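Local structure of ribose 5-phosphate isomerase B (Anaplasma phagocytophilum, 4EM8) at residues A[108-112]-A[125-129]; A[13-17]-A[45-50]. The protein probably interconverts D-ribose 5-phosphate and D-ribulose 5-phosphate as a sugar-phosphate isomerase. The contacts are given in a common frame with arbitrary orientation. Numbering follows the deposited sequence.

Overall arrangement
Both contacts reach the same parallel beta-sheet of an alpha/beta fold, each through one strand (order 2-1-3-5-4). Interaction 2 comes first along the chain: it joins the C-terminal end of strand 9-14 to the loop between strand 35-38 and helix 55-58. Interaction 1 follows, packing helix 119-131 on strand 109-113. Strand 66-71 lies between strands 9-14 and 109-113 and hydrogen-bonds to both. The contact centres are 19 Å apart, and the nearest atoms, about 7 Å apart, do not touch. Interaction 1 is buried, with its centre about 5 Å from that of the chain; interaction 2, about 16 Å from it, belongs to the predicted substrate site, where the second subunit also contributes.

Interaction 1: A[108-112]-A[125-129]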
loop_
_atom_site.group_PDB
_atom_site.type_symbol
_atom_site.label_atom_id
_atom_site.label_comp_id
_atom_site.label_asym_id
_atom_site.label_seq_id
_atom_site.Cartn_x
_atom_site.Cartn_y
_atom_site.Cartn_z
ATOM N N ASN A 108 -7.234 5.187 -7.495
ATOM C CA ASN A 108 -7.753 4.710 -8.774
ATOM C C ASN A 108 -7.450 3.222 -9.058
ATOM O O ASN A 108 -7.924 2.681 -10.059
ATOM C CB ASN A 108 -7.327 5.644 -9.922
ATOM C CG ASN A 108 -5.835 5.817 -10.032
ATOM O OD1 ASN A 108 -5.043 5.055 -9.442
ATOM N ND2 ASN A 108 -5.416 6.824 -10.830
ATOM N N VAL A 109 -6.695 2.572 -8.167
ATOM C CA VAL A 109 -6.412 1.115 -8.213
ATOM C C VAL A 109 -6.643 0.460 -6.839
ATOM O O VAL A 109 -6.034 0.838 -5.804
ATOM C CB VAL A 109 -4.975 0.838 -8.692
ATOM C CG1 VAL A 109 -4.569 -0.646 -8.562
ATOM C CG2 VAL A 109 -4.810 1.360 -10.124
ATOM N N LEU A 110 -7.530 -0.527 -6.835
ATOM C CA LEU A 110 -7.848 -1.307 -5.648
ATOM C C LEU A 110 -7.070 -2.631 -5.672
ATOM O O LEU A 110 -7.159 -3.387 -6.645
ATOM C CB LEU A 110 -9.357 -1.540 -5.564
ATOM C CG LEU A 110 -9.985 -2.453 -4.465
ATOM C CD1 LEU A 110 -9.525 -2.072 -3.062
ATOM C CD2 LEU A 110 -11.518 -2.454 -4.552
ATOM N N CYS A 111 -6.290 -2.901 -4.625
ATOM C CA CYS A 111 -5.587 -4.178 -4.500
ATOM C C CYS A 111 -6.223 -5.099 -3.450
ATOM O O CYS A 111 -6.580 -4.629 -2.399
ATOM C CB CYS A 111 -4.131 -3.913 -4.121
ATOM S SG CYS A 111 -3.280 -2.874 -5.343
ATOM N N PHE A 112 -6.326 -6.392 -3.735
ATOM C CA PHE A 112 -6.812 -7.393 -2.786
ATOM C C PHE A 112 -5.784 -8.502 -2.578
ATOM O O PHE A 112 -5.002 -8.786 -3.470
ATOM C CB PHE A 112 -8.057 -8.105 -3.324
ATOM C CG PHE A 112 -9.266 -7.261 -3.352
ATOM C CD1 PHE A 112 -9.900 -6.942 -2.177
ATOM C CD2 PHE A 112 -9.828 -6.856 -4.563
ATOM C CE1 PHE A 112 -11.029 -6.165 -2.184
ATOM C CE2 PHE A 112 -10.970 -6.095 -4.580
ATOM C CZ PHE A 112 -11.580 -5.765 -3.383
ATOM N N VAL A 125 -16.160 -4.369 -0.629
ATOM C CA VAL A 125 -15.036 -3.428 -0.673
ATOM C C VAL A 125 -14.923 -2.728 -2.020
ATOM O O VAL A 125 -14.798 -1.495 -2.087
ATOM C CB VAL A 125 -13.693 -4.076 -0.308
ATOM C CG1 VAL A 125 -12.547 -3.065 -0.456
ATOM C CG2 VAL A 125 -13.751 -4.575 1.111
ATOM N N LEU A 126 -15.005 -3.536 -3.077
ATOM C CA LEU A 126 -15.072 -3.068 -4.430
ATOM C C LEU A 126 -16.280 -2.156 -4.665
ATOM O O LEU A 126 -16.123 -1.147 -5.302
ATOM C CB LEU A 126 -15.121 -4.251 -5.395
ATOM C CG LEU A 126 -15.212 -3.888 -6.892
ATOM C CD1 LEU A 126 -14.043 -3.025 -7.357
ATOM C CD2 LEU A 126 -15.295 -5.190 -7.692
ATOM N N TYR A 127 -17.452 -2.474 -4.105
ATOM C CA TYR A 127 -18.626 -1.628 -4.328
ATOM C C TYR A 127 -18.382 -0.228 -3.731
ATOM O O TYR A 127 -18.592 0.794 -4.393
ATOM C CB TYR A 127 -19.905 -2.247 -3.734
ATOM C CG TYR A 127 -21.107 -1.351 -3.980
ATOM C CD1 TYR A 127 -21.634 -1.240 -5.256
ATOM C CD2 TYR A 127 -21.676 -0.583 -2.955
ATOM C CE1 TYR A 127 -22.719 -0.416 -5.524
ATOM C CE2 TYR A 127 -22.767 0.258 -3.212
ATOM C CZ TYR A 127 -23.276 0.336 -4.500
ATOM O OH TYR A 127 -24.348 1.120 -4.819
ATOM N N THR A 128 -17.900 -0.217 -2.488
ATOM C CA THR A 128 -17.543 1.014 -1.761
ATOM C C THR A 128 -16.517 1.825 -2.555
ATOM O O THR A 128 -16.740 3.015 -2.829
ATOM C CB THR A 128 -17.018 0.671 -0.367
ATOM O OG1 THR A 128 -18.056 0.006 0.363
ATOM C CG2 THR A 128 -16.586 1.918 0.433
ATOM N N PHE A 129 -15.454 1.161 -2.989
ATOM C CA PHE A 129 -14.413 1.794 -3.781
ATOM C C PHE A 129 -14.978 2.497 -5.012
ATOM O O PHE A 129 -14.638 3.642 -5.280
ATOM C CB PHE A 129 -13.367 0.759 -4.222
ATOM C CG PHE A 129 -12.077 1.366 -4.720
ATOM C CD1 PHE A 129 -11.074 1.722 -3.837
ATOM C CD2 PHE A 129 -11.866 1.579 -6.078
ATOM C CE1 PHE A 129 -9.871 2.253 -4.268
ATOM C CE2 PHE A 129 -10.647 2.105 -6.520
ATOM C CZ PHE A 129 -9.659 2.456 -5.615
#
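Start with Leu110, which gives up the most surface here. It points from strand 109-112 straight at helix 125-129, and its chi1 t, chi2 p rotamer spreads the two methyls over one turn of the helix. Leu110 CD2 lies 3.6 Å from Leu126 CA, 3.8 Å from Leu126 CD1 and 3.7 Å from Phe129 CB, while Val125 CG1 lies 4.1 Å from Leu110 CD1 and about as close, 4.3 Å, to Leu110 CD2. Phe129, next in buried area, reaches back from the helix and lays a ring face against the base of the leucine: Leu110 CB sits 3.8 Å from the ring centroid and only 2° off its normal, a nearly ideal CH-pi contact. The far end of the same ring reaches the strand backbone, with Phe129 CZ 3.8 Å from Val109 C. Two residues along the strand, on the same side as Leu110, Phe112 places CE1 3.9 Å from Val125 CG1 and turns its ring edge to Leu126 N.

Packing of apolar side chains makes most of the contact. The two axes come within 10.1 Å and run nearly antiparallel, at 167°. This is the helix-on-sheet layer of a Rossmann-like alpha/beta fold: the helix following a parallel strand runs back antiparallel to it and covers part of one face of the sheet, beside helix 19-31, which meets Phe112 and Leu126, and helix 95-105, which borders Val125 and Phe129.

Interaction 2: A[13-17]-A[45-50]; sequences SSDHA and EHSVDY
His16 lays its imidazole over the backbone of Ser47, with Ser47 CA 3.8 Å from the ring centroid and 22° off the normal, a CH-pi contact. The setting is the C-terminal ends of the strands of a Rossmann-like parallel sheet, where strand 13-14 gives way to a loop carrying Asp15 and His16, both predicted to bind ribulose 5-phosphate. Segment 45-50 passes beside it as an irregular, largely extended chain; the CA pairs are Asp15-Tyr50, 5.0 Å, and His16-His46, 5.5 Å. With chi1 p, His16 brings ND1 to 3.1 Å from Val48 N and CG to 3.4 Å from His46 O. Val48, chi1 m, packs CG2 3.7 Å from Asp15 CB. Arg138 of the second subunit binds Ser47 OG, and Arg142 of that subunit packs on His16, so the predicted site spans the dimer interface. Asp15, chi1 p, directs its carboxylate to a water that donates to Asp15 OD2 (2.8 Å) and Val48 O (2.7 Å) and accepts from Tyr50 N at 2.9 Å.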
loop_
_atom_site.group_PDB
_atom_site.type_symbol
_atom_site.label_atom_id
_atom_site.label_comp_id
_atom_site.label_asym_id
_atom_site.label_seq_id
_atom_site.Cartn_x
_atom_site.Cartn_y
_atom_site.Cartn_z
ATOM N N SER A 13 -6.475 -7.493 -13.089
ATOM C CA SER A 13 -5.485 -8.530 -13.277
ATOM C C SER A 13 -5.099 -9.215 -11.990
ATOM O O SER A 13 -5.309 -8.693 -10.891
ATOM C CB SER A 13 -4.229 -8.006 -14.006
ATOM O OG SER A 13 -3.359 -7.355 -13.127
ATOM N N SER A 14 -4.514 -10.399 -12.158
ATOM C CA SER A 14 -3.977 -11.149 -11.068
ATOM C C SER A 14 -2.830 -12.066 -11.458
ATOM O O SER A 14 -2.510 -12.295 -12.655
ATOM C CB SER A 14 -5.090 -12.013 -10.435
ATOM O OG SER A 14 -5.352 -13.149 -11.251
ATOM N N ASP A 15 -2.192 -12.572 -10.409
ATOM C CA ASP A 15 -1.316 -13.710 -10.536
ATOM C C ASP A 15 -2.168 -14.959 -10.304
ATOM O O ASP A 15 -3.410 -14.896 -10.246
ATOM C CB ASP A 15 -0.066 -13.594 -9.625
ATOM C CG ASP A 15 -0.358 -13.774 -8.163
ATOM O OD1 ASP A 15 -1.517 -13.993 -7.785
ATOM O OD2 ASP A 15 0.605 -13.681 -7.364
ATOM N N HIS A 16 -1.514 -16.101 -10.218
ATOM C CA HIS A 16 -2.238 -17.362 -10.137
ATOM C C HIS A 16 -3.091 -17.432 -8.900
ATOM O O HIS A 16 -4.154 -18.030 -8.936
ATOM C CB HIS A 16 -1.247 -18.519 -10.124
ATOM C CG HIS A 16 -0.156 -18.336 -9.129
ATOM N ND1 HIS A 16 0.857 -17.469 -9.319
ATOM C CD2 HIS A 16 0.049 -18.916 -7.883
ATOM C CE1 HIS A 16 1.688 -17.512 -8.259
ATOM N NE2 HIS A 16 1.188 -18.387 -7.378
ATOM N N ALA A 17 -2.634 -16.821 -7.800
ATOM C CA ALA A 17 -3.366 -16.880 -6.518
ATOM C C ALA A 17 -4.707 -16.158 -6.619
ATOM O O ALA A 17 -5.694 -16.542 -5.986
ATOM C CB ALA A 17 -2.525 -16.256 -5.391
ATOM N N GLU A 45 -2.691 -20.882 -15.980
ATOM C CA GLU A 45 -1.367 -20.676 -15.387
ATOM C C GLU A 45 -1.418 -20.940 -13.884
ATOM O O GLU A 45 -2.156 -20.259 -13.146
ATOM C CB GLU A 45 -0.861 -19.236 -15.633
ATOM C CG GLU A 45 -0.463 -18.896 -17.070
ATOM C CD GLU A 45 0.813 -19.592 -17.519
ATOM O OE1 GLU A 45 1.858 -19.415 -16.858
ATOM O OE2 GLU A 45 0.772 -20.323 -18.540
ATOM N N HIS A 46 -0.599 -21.881 -13.428
ATOM C CA HIS A 46 -0.558 -22.251 -12.006
ATOM C C HIS A 46 0.521 -21.554 -11.200
ATOM O O HIS A 46 0.454 -21.550 -9.980
ATOM C CB HIS A 46 -0.503 -23.775 -11.858
ATOM C CG HIS A 46 -1.845 -24.456 -12.093
ATOM N ND1 HIS A 46 -2.761 -23.991 -12.993
ATOM C CD2 HIS A 46 -2.402 -25.607 -11.523
ATOM C CE1 HIS A 46 -3.845 -24.801 -12.987
ATOM N NE2 HIS A 46 -3.624 -25.792 -12.091
ATOM N N SER A 47 1.517 -20.962 -11.857
ATOM C CA SER A 47 2.450 -20.050 -11.189
ATOM C C SER A 47 2.982 -18.941 -12.106
ATOM O O SER A 47 3.645 -19.225 -13.090
ATOM C CB SER A 47 3.635 -20.815 -10.582
ATOM O OG SER A 47 4.369 -19.925 -9.760
ATOM N N VAL A 48 2.691 -17.674 -11.778
ATOM C CA VAL A 48 3.286 -16.521 -12.459
ATOM C C VAL A 48 3.772 -15.485 -11.437
ATOM O O VAL A 48 3.579 -15.668 -10.251
ATOM C CB VAL A 48 2.283 -15.839 -13.430
ATOM C CG1 VAL A 48 1.943 -16.770 -14.594
ATOM C CG2 VAL A 48 1.040 -15.371 -12.667
ATOM N N ASP A 49 4.425 -14.421 -11.921
ATOM C CA ASP A 49 4.978 -13.364 -11.077
ATOM C C ASP A 49 4.074 -12.116 -11.113
ATOM O O ASP A 49 3.900 -11.503 -12.175
ATOM C CB ASP A 49 6.402 -13.008 -11.545
ATOM C CG ASP A 49 7.393 -14.153 -11.365
ATOM O OD1 ASP A 49 7.170 -15.057 -10.530
ATOM O OD2 ASP A 49 8.403 -14.123 -12.062
ATOM N N TYR A 50 3.486 -11.750 -9.973
ATOM C CA TYR A 50 2.522 -10.634 -9.943
ATOM C C TYR A 50 3.036 -9.365 -10.622
ATOM O O TYR A 50 2.266 -8.696 -11.314
ATOM C CB TYR A 50 1.962 -10.362 -8.516
ATOM C CG TYR A 50 3.016 -10.068 -7.475
ATOM C CD1 TYR A 50 3.468 -8.771 -7.268
ATOM C CD2 TYR A 50 3.579 -11.091 -6.714
ATOM C CE1 TYR A 50 4.462 -8.500 -6.333
ATOM C CE2 TYR A 50 4.572 -10.831 -5.761
ATOM C CZ TYR A 50 5.022 -9.543 -5.588
ATOM O OH TYR A 50 6.003 -9.281 -4.656
HETATM O O HOH W 1 3.252 -14.028 -8.129
HETATM O O HOH W 2 -4.758 -20.166 -10.830
#